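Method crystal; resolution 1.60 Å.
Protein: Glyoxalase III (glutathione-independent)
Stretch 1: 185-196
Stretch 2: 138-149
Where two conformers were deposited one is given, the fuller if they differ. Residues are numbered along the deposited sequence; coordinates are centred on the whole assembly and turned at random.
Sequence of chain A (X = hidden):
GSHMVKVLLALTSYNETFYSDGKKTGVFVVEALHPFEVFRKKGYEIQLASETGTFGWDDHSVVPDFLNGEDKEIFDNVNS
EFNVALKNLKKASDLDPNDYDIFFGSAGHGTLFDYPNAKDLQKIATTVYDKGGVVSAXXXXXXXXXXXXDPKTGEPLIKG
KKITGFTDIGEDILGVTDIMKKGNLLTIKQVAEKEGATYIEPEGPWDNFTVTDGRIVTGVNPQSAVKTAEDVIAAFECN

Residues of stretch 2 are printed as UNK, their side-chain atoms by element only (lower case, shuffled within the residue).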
# COMPACT_ATOMS: atom_id res chain seq x y z
N LEU A 185 -0.07 7.67 15.84
CA LEU A 185 -0.24 6.98 14.57
C LEU A 185 -1.73 6.93 14.22
O LEU A 185 -2.52 6.38 14.97
CB LEU A 185 0.30 5.56 14.66
CG LEU A 185 1.75 5.42 15.15
CD1 LEU A 185 2.14 3.95 15.13
CD2 LEU A 185 2.70 6.23 14.30
N LEU A 186 -2.10 7.49 13.09
CA LEU A 186 -3.51 7.68 12.78
C LEU A 186 -4.06 6.45 12.08
O LEU A 186 -3.43 5.93 11.16
CB LEU A 186 -3.72 8.89 11.88
CG LEU A 186 -3.37 10.26 12.47
CD1 LEU A 186 -3.78 11.34 11.48
CD2 LEU A 186 -4.03 10.48 13.82
N THR A 187 -5.23 6.00 12.51
CA THR A 187 -5.96 4.99 11.77
C THR A 187 -6.39 5.57 10.43
O THR A 187 -6.39 6.78 10.24
CB THR A 187 -7.24 4.53 12.50
OG1 THR A 187 -8.16 5.62 12.58
CG2 THR A 187 -6.91 4.02 13.87
N ILE A 188 -6.79 4.71 9.51
CA ILE A 188 -7.12 5.21 8.20
C ILE A 188 -8.37 6.09 8.25
O ILE A 188 -8.45 7.09 7.51
CB ILE A 188 -7.21 4.10 7.15
CG1 ILE A 188 -5.85 3.38 6.99
CG2 ILE A 188 -7.66 4.67 5.82
CD1 ILE A 188 -4.65 4.31 6.90
N LYS A 189 -9.32 5.75 9.11
CA LYS A 189 -10.46 6.61 9.35
C LYS A 189 -9.97 8.00 9.75
O LYS A 189 -10.39 9.00 9.17
CB LYS A 189 -11.37 6.03 10.44
CG LYS A 189 -12.70 6.76 10.58
CD LYS A 189 -13.61 6.06 11.57
CE LYS A 189 -14.97 6.74 11.65
NZ LYS A 189 -15.93 5.99 12.51
N GLN A 190 -9.05 8.05 10.71
CA GLN A 190 -8.48 9.32 11.18
C GLN A 190 -7.74 10.06 10.06
O GLN A 190 -7.78 11.29 9.98
CB GLN A 190 -7.55 9.07 12.36
CG GLN A 190 -8.27 8.71 13.65
CD GLN A 190 -7.31 8.45 14.81
OE1 GLN A 190 -6.38 7.65 14.68
NE2 GLN A 190 -7.51 9.14 15.92
N VAL A 191 -7.04 9.33 9.21
CA VAL A 191 -6.39 9.93 8.04
C VAL A 191 -7.42 10.60 7.14
O VAL A 191 -7.22 11.75 6.72
CB VAL A 191 -5.59 8.91 7.21
CG1 VAL A 191 -5.10 9.52 5.91
CG2 VAL A 191 -4.41 8.36 8.02
N ALA A 192 -8.51 9.89 6.84
CA ALA A 192 -9.61 10.50 6.10
C ALA A 192 -10.12 11.77 6.80
O ALA A 192 -10.30 12.80 6.16
CB ALA A 192 -10.74 9.49 5.92
N GLU A 193 -10.34 11.71 8.11
CA GLU A 193 -10.85 12.87 8.82
C GLU A 193 -9.89 14.05 8.69
O GLU A 193 -10.31 15.19 8.50
CB GLU A 193 -11.08 12.55 10.31
CG GLU A 193 -11.72 13.68 11.09
CD GLU A 193 -11.56 13.53 12.60
OE1 GLU A 193 -10.87 12.59 13.06
OE2 GLU A 193 -12.12 14.38 13.33
N LYS A 194 -8.60 13.76 8.83
CA LYS A 194 -7.57 14.81 8.78
C LYS A 194 -7.56 15.51 7.43
O LYS A 194 -7.35 16.73 7.34
CB LYS A 194 -6.20 14.18 9.05
CG LYS A 194 -5.04 15.16 9.00
CD LYS A 194 -3.72 14.48 9.29
CE LYS A 194 -2.55 15.44 9.15
NZ LYS A 194 -1.33 14.90 9.83
N GLU A 195 -7.72 14.72 6.38
CA GLU A 195 -7.57 15.19 5.00
C GLU A 195 -8.88 15.68 4.38
O GLU A 195 -8.87 16.21 3.27
CB GLU A 195 -6.98 14.09 4.13
CG GLU A 195 -5.62 13.53 4.58
CD GLU A 195 -4.57 14.60 4.80
OE1 GLU A 195 -4.57 15.61 4.05
OE2 GLU A 195 -3.72 14.42 5.73
N GLY A 196 -10.00 15.51 5.07
CA GLY A 196 -11.30 15.92 4.54
C GLY A 196 -11.87 14.91 3.56
O GLY A 196 -12.71 15.27 2.72
N UNK A 138 -3.52 -0.39 -0.06
CA UNK A 138 -4.30 -1.36 0.73
C UNK A 138 -3.92 -1.28 2.20
O UNK A 138 -2.79 -0.97 2.56
c UNK A 138 -4.12 -2.78 0.17
c UNK A 138 -2.69 -3.28 0.33
c UNK A 138 -5.10 -3.74 0.84
N UNK A 139 -4.91 -1.55 3.06
CA UNK A 139 -4.68 -1.78 4.50
C UNK A 139 -4.27 -0.48 5.21
O UNK A 139 -5.07 0.44 5.25
s UNK A 139 -3.55 -3.53 6.37
c UNK A 139 -3.65 -2.89 4.68
N UNK A 140 -3.04 -0.36 5.72
CA UNK A 140 -2.59 0.95 6.22
C UNK A 140 -1.92 1.81 5.16
O UNK A 140 -1.50 2.94 5.42
n UNK A 140 -3.54 -0.27 10.38
c UNK A 140 -2.33 0.20 8.62
c UNK A 140 -1.66 0.80 7.43
c UNK A 140 -3.11 0.75 9.58
n UNK A 140 -2.33 -1.16 8.85
c UNK A 140 -3.06 -1.41 9.92
N UNK A 141 -1.83 1.26 3.96
CA UNK A 141 -1.25 1.97 2.82
C UNK A 141 -1.76 3.37 2.60
O UNK A 141 -1.01 4.24 2.14
N UNK A 142 -3.06 3.62 2.84
CA UNK A 142 -3.58 4.97 2.65
C UNK A 142 -2.97 6.04 3.56
O UNK A 142 -3.24 7.23 3.39
c UNK A 142 -4.16 2.64 2.96
c UNK A 142 -5.08 4.81 2.90
c UNK A 142 -5.34 3.41 2.44
N UNK A 143 -2.13 5.62 4.51
CA UNK A 143 -1.29 6.58 5.23
C UNK A 143 -0.44 7.41 4.28
O UNK A 143 -0.02 8.50 4.64
c UNK A 143 -0.42 5.86 6.25
N UNK A 144 -0.21 6.91 3.07
CA UNK A 144 0.50 7.68 2.05
C UNK A 144 -0.20 9.00 1.73
O UNK A 144 0.42 9.98 1.30
c UNK A 144 1.89 7.46 -0.06
c UNK A 144 3.28 7.25 0.51
c UNK A 144 -0.53 6.74 -0.05
c UNK A 144 0.75 6.86 0.77
N UNK A 145 -1.51 9.05 1.96
CA UNK A 145 -2.27 10.25 1.64
C UNK A 145 -2.25 11.27 2.78
O UNK A 145 -2.75 12.39 2.65
c UNK A 145 -3.91 8.94 0.18
c UNK A 145 -4.71 6.85 -0.71
c UNK A 145 -3.45 9.27 -1.08
c UNK A 145 -3.62 8.41 -2.16
c UNK A 145 -4.55 7.72 0.35
c UNK A 145 -3.74 9.89 1.34
c UNK A 145 -4.24 7.19 -1.96
N UNK A 146 -1.72 10.87 3.93
CA UNK A 146 -1.62 11.77 5.05
C UNK A 146 -0.56 12.84 4.73
O UNK A 146 0.53 12.53 4.27
o UNK A 146 -0.53 11.79 9.81
c UNK A 146 -1.27 11.00 6.33
c UNK A 146 -1.32 11.86 7.57
c UNK A 146 -0.98 11.12 8.85
o UNK A 146 -1.17 9.90 8.89
N UNK A 147 -0.92 14.10 4.95
CA UNK A 147 -0.07 15.25 4.62
C UNK A 147 0.17 15.45 3.13
O UNK A 147 1.10 16.17 2.75
c UNK A 147 1.29 15.17 5.32
o UNK A 147 0.39 15.58 7.50
c UNK A 147 1.16 14.91 6.81
n UNK A 147 1.94 13.96 7.31
N UNK A 148 -0.65 14.84 2.28
CA UNK A 148 -0.36 14.87 0.85
C UNK A 148 -1.28 15.83 0.10
O UNK A 148 -2.46 15.54 -0.10
c UNK A 148 -0.07 11.96 -1.69
c UNK A 148 1.40 13.96 -1.39
c UNK A 148 -0.00 13.39 -1.22
c UNK A 148 -0.45 13.49 0.23
N UNK A 149 -0.73 16.95 -0.33
CA UNK A 149 -1.51 17.86 -1.14
C UNK A 149 -1.34 17.50 -2.62
O UNK A 149 -0.29 16.99 -3.03
c UNK A 149 -1.89 19.85 0.37
c UNK A 149 -1.13 19.30 -0.83
o UNK A 149 -2.54 19.11 1.10
n UNK A 149 -1.78 21.15 0.59
O HOH W 1 -1.52 7.01 9.43

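Position 138 carries three carbons, one bearing the other two, and touches nothing on stretch 1: Val 138. Its carbonyl opens a type II' turn that ends at position 141. Position 139 has one carbon and then a sulfur, with CA-to-CB pointing away from stretch 1. What meets stretch 1 is its backbone, O lying 3.5 Å from Ile 188 CG1; this is Cys 139.

At position 140 one carbon leads to a five-membered ring of three carbons and two nitrogens, while the backbone O sits 3.7 Å from Ile 188 CD1. The ring is the mark of His 140, and its NE2 is bonded elsewhere in the structure. Position 141 has no side-chain atoms and no contact with the helix. It is Gly 141, and the turn gives a reason: an ideal CB here would fall 2.7 Å from Val 138 O, and Gly 141 N bonds the same O at 2.8 Å, closing the turn.

Position 142 shows three carbons closing a ring onto its own nitrogen. Its CA-to-CB bond points toward stretch 1, and the ring makes an apolar contact, CB to Ile 188 CG2 at 3.9 Å, so it is Pro 142. Position 143 has a single carbon; its CA-to-CB bond lies sideways, and the backbone N comes 3.7 Å from Ile 188 CD1: Ala 143. Position 144 has four carbons, forked at the first with one arm two carbons long, with its CA-to-CB bond pointing away from stretch 1 and no contact there: Ile 144.

Position 145 bears one carbon and a six-carbon ring whose end leads away, while its backbone O comes within 3.6 Å of Glu 195 CD. This is Phe 145. Position 146 has three carbons, the third carrying two oxygens, one of them 3.2 Å from Lys 194 NZ. Three carbons ending in two oxygens make a glutamate, Glu 146; the lysine beside it agrees with its charge. Its OE2 forms a salt bridge with Lys 194 NZ, and its OE1 accepts from a water that also donates to Leu 186 O.

Position 147 has two carbons, the second carrying one oxygen and one nitrogen; the oxygen lies 3.0 Å from Lys 194 NZ and the backbone N 2.9 Å from Glu 195 OE2. This is Asn 147, with positive phi in the middle of a type II turn; OD1 accepts from the lysine, and N donates to the glutamate. Position 148 has four carbons forked at the second, their end leading away, hence Leu 148. Position 149, two carbons with an oxygen and a nitrogen on the second, is Asn 149, beyond contact range.

Apolar packing centres on Ile 188, which meets Pro 142 and backbone atoms of Cys 139, His 140 and Ala 143; the polar bonds centre on Lys 194 and Glu 195. Leu 186 and Val 191 also touch Glu 146, which thus joins both groups. The rule is economical: apolar helix side chains can pack against backbone as well as side chains, a glutamate at the helix end can accept a turn's backbone NH, and a lysine can bond two side chains.

Stretch 2 (138-149) VCHGPAIFENLN
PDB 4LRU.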